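Local coordinates for cysteine-rich repeat secretory protein 2 (Arabidopsis thaliana, PDB 6GRE) that modulates cell-to-cell trafficking through plasmodesmata, restricting their permeability by regulating callose deposition during salicylic acid-triggered immune responses, at residues A[110-115]-A[202-207]; A[186-191]-A[198-203]. All coordinates share one frame; numbering follows the deposited sequence. Where two conformers were deposited one is given.

Contact 1: residues A[110-115]-A[202-207]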
loop_
_atom_site.group_PDB
_atom_site.type_symbol
_atom_site.label_atom_id
_atom_site.label_comp_id
_atom_site.label_asym_id
_atom_site.label_seq_id
_atom_site.Cartn_x
_atom_site.Cartn_y
_atom_site.Cartn_z
ATOM N N LYS A 110 -10.566 3.332 14.214
ATOM C CA LYS A 110 -10.935 1.989 14.583
ATOM C C LYS A 110 -9.914 1.051 13.940
ATOM O O LYS A 110 -9.250 1.429 12.978
ATOM C CB LYS A 110 -12.352 1.673 14.094
ATOM C CG LYS A 110 -12.511 1.678 12.583
ATOM C CD LYS A 110 -13.921 1.441 12.097
ATOM C CE LYS A 110 -14.064 1.676 10.607
ATOM N NZ LYS A 110 -13.636 3.045 10.214
ATOM N N SER A 111 -9.762 -0.137 14.499
ATOM C CA SER A 111 -8.838 -1.107 13.938
ATOM C C SER A 111 -9.340 -1.558 12.562
ATOM O O SER A 111 -10.528 -1.783 12.355
ATOM C CB SER A 111 -8.651 -2.267 14.843
ATOM O OG SER A 111 -7.683 -3.166 14.329
ATOM N N PHE A 112 -8.401 -1.670 11.617
ATOM C CA PHE A 112 -8.667 -2.279 10.305
ATOM C C PHE A 112 -7.795 -3.530 10.133
ATOM O O PHE A 112 -7.774 -4.090 9.037
ATOM C CB PHE A 112 -8.419 -1.278 9.165
ATOM C CG PHE A 112 -7.088 -0.568 9.237
ATOM C CD1 PHE A 112 -5.924 -1.152 8.771
ATOM C CD2 PHE A 112 -7.001 0.700 9.794
ATOM C CE1 PHE A 112 -4.701 -0.501 8.865
ATOM C CE2 PHE A 112 -5.784 1.357 9.884
ATOM C CZ PHE A 112 -4.628 0.759 9.411
ATOM N N LEU A 113 -7.091 -3.990 11.178
ATOM C CA LEU A 113 -6.170 -5.141 11.047
ATOM C C LEU A 113 -6.954 -6.407 10.729
ATOM O O LEU A 113 -7.936 -6.773 11.416
ATOM C CB LEU A 113 -5.341 -5.371 12.307
ATOM C CG LEU A 113 -4.422 -4.243 12.738
ATOM C CD1 LEU A 113 -3.643 -4.667 13.970
ATOM C CD2 LEU A 113 -3.456 -3.816 11.631
ATOM N N GLY A 114 -6.521 -7.092 9.665
ATOM C CA GLY A 114 -7.126 -8.334 9.258
ATOM C C GLY A 114 -8.511 -8.199 8.654
ATOM O O GLY A 114 -9.205 -9.193 8.437
ATOM N N VAL A 115 -8.929 -6.961 8.340
ATOM C CA VAL A 115 -10.176 -6.734 7.654
ATOM C C VAL A 115 -9.903 -6.719 6.148
ATOM O O VAL A 115 -9.203 -5.835 5.638
ATOM C CB VAL A 115 -10.858 -5.431 8.111
ATOM C CG1 VAL A 115 -12.174 -5.202 7.394
ATOM C CG2 VAL A 115 -11.059 -5.445 9.629
ATOM N N LEU A 202 -5.876 -1.811 -4.920
ATOM C CA LEU A 202 -7.081 -2.082 -4.147
ATOM C C LEU A 202 -6.840 -1.608 -2.729
ATOM O O LEU A 202 -5.735 -1.279 -2.315
ATOM C CB LEU A 202 -7.412 -3.566 -4.181
ATOM C CG LEU A 202 -7.507 -4.195 -5.565
ATOM C CD1 LEU A 202 -7.899 -5.669 -5.443
ATOM C CD2 LEU A 202 -8.462 -3.439 -6.494
ATOM N N SER A 203 -7.894 -1.610 -1.921
ATOM C CA SER A 203 -7.721 -1.085 -0.609
ATOM C C SER A 203 -6.591 -1.780 0.174
ATOM O O SER A 203 -5.800 -1.129 0.845
ATOM C CB SER A 203 -9.024 -1.156 0.139
ATOM O OG SER A 203 -8.869 -0.594 1.424
ATOM N N LYS A 204 -6.523 -3.126 0.119
ATOM C CA LYS A 204 -5.583 -3.852 0.944
ATOM C C LYS A 204 -4.493 -4.558 0.123
ATOM O O LYS A 204 -3.757 -5.329 0.708
ATOM C CB LYS A 204 -6.329 -4.852 1.847
ATOM C CG LYS A 204 -6.942 -4.227 3.099
ATOM C CD LYS A 204 -5.917 -3.903 4.162
ATOM C CE LYS A 204 -6.463 -3.247 5.417
ATOM N NZ LYS A 204 -7.043 -4.264 6.324
ATOM N N CYS A 205 -4.361 -4.279 -1.163
ATOM C CA CYS A 205 -3.265 -4.872 -1.922
ATOM C C CYS A 205 -3.103 -4.137 -3.244
ATOM O O CYS A 205 -3.972 -3.360 -3.666
ATOM C CB CYS A 205 -3.451 -6.361 -2.179
ATOM S SG CYS A 205 -4.808 -6.766 -3.295
ATOM N N TYR A 206 -1.988 -4.411 -3.928
ATOM C CA TYR A 206 -1.774 -3.853 -5.247
ATOM C C TYR A 206 -0.979 -4.814 -6.131
ATOM O O TYR A 206 -0.267 -5.681 -5.626
ATOM C CB TYR A 206 -1.084 -2.486 -5.223
ATOM C CG TYR A 206 0.363 -2.459 -4.805
ATOM C CD1 TYR A 206 1.355 -2.839 -5.693
ATOM C CD2 TYR A 206 0.768 -1.999 -3.562
ATOM C CE1 TYR A 206 2.694 -2.782 -5.358
ATOM C CE2 TYR A 206 2.107 -1.910 -3.223
ATOM C CZ TYR A 206 3.073 -2.291 -4.134
ATOM O OH TYR A 206 4.387 -2.267 -3.787
ATOM N N ALA A 207 -1.113 -4.626 -7.434
ATOM C CA ALA A 207 -0.292 -5.347 -8.391
ATOM C C ALA A 207 0.064 -4.360 -9.503
ATOM O O ALA A 207 -0.804 -3.588 -9.932
ATOM C CB ALA A 207 -1.013 -6.541 -8.939
#
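K204 reaches across to the loop 110-115 and grips two of its carbonyl oxygens. Its CB points toward the loop. K204 CG comes first alongside V115 O, at 3.8 Å. The chain bends at chi2, and CD stays near the same oxygen. K204 CE then lies 4.0 Å from CD1 of the F112 ring, which it meets obliquely. A second bend, at chi4 (81°), sets NZ between the two carbonyls. K204 NZ donates to F112 O and to V115 O, each at 2.8 Å. The bond to F112 O is the straighter at its acceptor, with a C=O...N angle of 153°, against 138° at V115 O. In both, NZ is tilted out of the carbonyl plane.

Residues F112 to V115 form a type II beta turn. G114 holds the positive phi that such a turn needs at its third position. The turn is closed by V115 N donating to F112 O at 3.2 Å. F112 O therefore takes two donors, which arrive from opposite faces of its plane. The ammonium group thus pins both ends of the turn.

D171 forms a salt bridge with K204 NZ and accepts a hydrogen bond from G114 N. This probably balances the lysine charge. In this tandem DUF26 ectodomain, 110-115 belongs to the loop from strand 103-108 of the first sheet to strand 120-125 of the second. F112 packs on I63 of strand 60-66 in the first sheet. K204 sits in the hairpin turn between strands 198-202 and 205-211, where C205 is disulfide-bonded to C180 of helix 174-192.

Contact 2: residues A[186-191]-A[198-203]. With EDO (1,2-ethanediol), chain G.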
loop_
_atom_site.group_PDB
_atom_site.type_symbol
_atom_site.label_atom_id
_atom_site.label_comp_id
_atom_site.label_asym_id
_atom_site.label_seq_id
_atom_site.Cartn_x
_atom_site.Cartn_y
_atom_site.Cartn_z
ATOM N N GLY A 186 -5.943 -10.167 -11.658
ATOM C CA GLY A 186 -6.934 -10.402 -12.673
ATOM C C GLY A 186 -7.301 -9.133 -13.429
ATOM O O GLY A 186 -7.353 -9.131 -14.658
ATOM N N ARG A 187 -7.530 -8.051 -12.678
ATOM C CA ARG A 187 -7.838 -6.747 -13.255
ATOM C C ARG A 187 -6.642 -6.238 -14.068
ATOM O O ARG A 187 -6.788 -5.710 -15.178
ATOM C CB ARG A 187 -8.214 -5.754 -12.151
ATOM C CG ARG A 187 -8.694 -4.404 -12.676
ATOM C CD ARG A 187 -8.994 -3.424 -11.561
ATOM N NE ARG A 187 -10.084 -3.867 -10.708
ATOM C CZ ARG A 187 -11.344 -3.438 -10.818
ATOM N NH1 ARG A 187 -11.666 -2.607 -11.789
ATOM N NH2 ARG A 187 -12.267 -3.856 -9.969
ATOM N N LEU A 188 -5.435 -6.389 -13.517
ATOM C CA LEU A 188 -4.220 -5.886 -14.179
ATOM C C LEU A 188 -4.041 -6.572 -15.532
ATOM O O LEU A 188 -3.775 -5.933 -16.527
ATOM C CB LEU A 188 -3.012 -6.116 -13.274
ATOM C CG LEU A 188 -1.681 -5.566 -13.762
ATOM C CD1 LEU A 188 -1.700 -4.049 -13.831
ATOM C CD2 LEU A 188 -0.546 -5.998 -12.859
ATOM N N LYS A 189 -4.223 -7.889 -15.540
ATOM C CA LYS A 189 -4.088 -8.628 -16.782
ATOM C C LYS A 189 -5.217 -8.264 -17.760
ATOM O O LYS A 189 -4.983 -8.036 -18.940
ATOM C CB LYS A 189 -4.099 -10.133 -16.494
ATOM C CG LYS A 189 -3.898 -11.005 -17.719
ATOM C CD LYS A 189 -3.848 -12.465 -17.365
ATOM C CE LYS A 189 -4.013 -13.364 -18.569
ATOM N NZ LYS A 189 -2.916 -13.172 -19.540
ATOM N N SER A 190 -6.454 -8.253 -17.263
ATOM C CA SER A 190 -7.595 -8.078 -18.150
ATOM C C SER A 190 -7.570 -6.689 -18.780
ATOM O O SER A 190 -7.800 -6.521 -19.980
ATOM C CB SER A 190 -8.893 -8.294 -17.427
ATOM O OG SER A 190 -9.051 -9.661 -17.069
ATOM N N ASP A 191 -7.246 -5.692 -17.968
ATOM C CA ASP A 191 -7.344 -4.324 -18.441
ATOM C C ASP A 191 -6.041 -3.768 -18.999
ATOM O O ASP A 191 -6.119 -2.980 -19.958
ATOM C CB ASP A 191 -7.923 -3.418 -17.375
ATOM C CG ASP A 191 -9.426 -3.637 -17.241
ATOM O OD1 ASP A 191 -10.020 -4.112 -18.208
ATOM O OD2 ASP A 191 -9.928 -3.393 -16.191
ATOM N N GLY A 198 1.198 -0.957 -16.175
ATOM C CA GLY A 198 -0.055 -0.571 -15.559
ATOM C C GLY A 198 -0.041 -0.931 -14.098
ATOM O O GLY A 198 0.865 -1.611 -13.599
ATOM N N TYR A 199 -1.037 -0.460 -13.369
ATOM C CA TYR A 199 -1.089 -0.704 -11.947
ATOM C C TYR A 199 -2.528 -0.776 -11.477
ATOM O O TYR A 199 -3.405 -0.086 -12.002
ATOM C CB TYR A 199 -0.306 0.301 -11.110
ATOM C CG TYR A 199 -0.482 1.765 -11.428
ATOM C CD1 TYR A 199 -1.582 2.488 -10.981
ATOM C CD2 TYR A 199 0.496 2.454 -12.126
ATOM C CE1 TYR A 199 -1.691 3.856 -11.203
ATOM C CE2 TYR A 199 0.389 3.814 -12.380
ATOM C CZ TYR A 199 -0.713 4.507 -11.920
ATOM O OH TYR A 199 -0.784 5.856 -12.205
ATOM N N VAL A 200 -2.778 -1.624 -10.483
ATOM C CA VAL A 200 -4.052 -1.751 -9.830
ATOM C C VAL A 200 -3.803 -1.652 -8.337
ATOM O O VAL A 200 -3.128 -2.531 -7.757
ATOM C CB VAL A 200 -4.734 -3.097 -10.124
ATOM C CG1 VAL A 200 -5.983 -3.301 -9.302
ATOM C CG2 VAL A 200 -5.041 -3.254 -11.589
ATOM N N TYR A 201 -4.408 -0.679 -7.684
ATOM C CA TYR A 201 -4.351 -0.484 -6.252
ATOM C C TYR A 201 -5.751 -0.750 -5.717
ATOM O O TYR A 201 -6.684 0.018 -6.044
ATOM C CB TYR A 201 -3.869 0.936 -5.903
ATOM C CG TYR A 201 -2.409 1.159 -6.190
ATOM C CD1 TYR A 201 -1.433 0.793 -5.269
ATOM C CD2 TYR A 201 -1.989 1.652 -7.407
ATOM C CE1 TYR A 201 -0.084 0.925 -5.539
ATOM C CE2 TYR A 201 -0.639 1.790 -7.708
ATOM C CZ TYR A 201 0.305 1.373 -6.788
ATOM O OH TYR A 201 1.618 1.532 -7.123
ATOM N N LEU A 202 -5.876 -1.811 -4.920
ATOM C CA LEU A 202 -7.081 -2.082 -4.147
ATOM C C LEU A 202 -6.840 -1.608 -2.729
ATOM O O LEU A 202 -5.735 -1.279 -2.315
ATOM C CB LEU A 202 -7.412 -3.566 -4.181
ATOM C CG LEU A 202 -7.507 -4.195 -5.565
ATOM C CD1 LEU A 202 -7.899 -5.669 -5.443
ATOM C CD2 LEU A 202 -8.462 -3.439 -6.494
ATOM N N SER A 203 -7.894 -1.610 -1.921
ATOM C CA SER A 203 -7.721 -1.085 -0.609
ATOM C C SER A 203 -6.591 -1.780 0.174
ATOM O O SER A 203 -5.800 -1.129 0.845
ATOM C CB SER A 203 -9.024 -1.156 0.139
ATOM O OG SER A 203 -8.869 -0.594 1.424
HETATM C C1 EDO G . 1.081 8.153 -14.013
HETATM O O1 EDO G . 1.401 6.791 -13.692
HETATM C C2 EDO G . 1.134 8.353 -15.522
HETATM O O2 EDO G . 2.489 8.460 -15.970
#
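V200 packs its two methyls against R187 and L188 of helix 174-192. Its chi1 of 173° sets CG1 anti to the backbone N and CG2 anti to the carbonyl carbon. V200 CG2 lies 3.9 Å from L188 CB and 3.7 Å from the helix backbone at L188 N. V200 CG1 meets R187 CD at 3.8 Å. The arginine, described in one of its two conformers, is extended through chi2 and crosses the valine at about a right angle. Its CB, CG and CD make its closest approaches.

L188 reaches the strand with one branch. Its CG stands anti to the backbone N (chi1 -176°), which carries L188 CD1 to within 3.5 Å of G198 C. G198 has no side chain there, and the methyl meets bare backbone. No hydrogen bond crosses this apolar interface.

The CB of Y199 points away from the helix. Y199 OH shares a 2.8 Å hydrogen bond with O1 of an ethanediol, probably from the crystallisation liquor. This O1 lies at the ring edge, near its plane.

The axis of 186-191 passes 7.9 Å from that of strand 198-202, roughly antiparallel at 147°. The helix packs on one face of the second domain's five-stranded sheet. L188 also touches A207 and F209 of strand 205-211, and R187 touches N123 of strand 120-125.

In the fold
Following the chain from the N terminus, strand 103-108, central in the first sheet, is the last of that sheet along the chain. The loop holding 110-115 comes next. Contact 1 closes a long loop from there to 202-207, and that loop spans most of the second domain. Contact 2 closes a short one, from helix 174-192 to the strand that follows it. The span from 186 to 203 begins inside the long loop and ends on the hairpin where contact 1 also ends, since both hold L202 and S203. A207 O and V200 N probably hydrogen-bond between the paired strands. Contact 1 joins the loop between the sheets, packed on strand 60-66, to the second sheet's hairpin. Contact 2 joins helix to sheet.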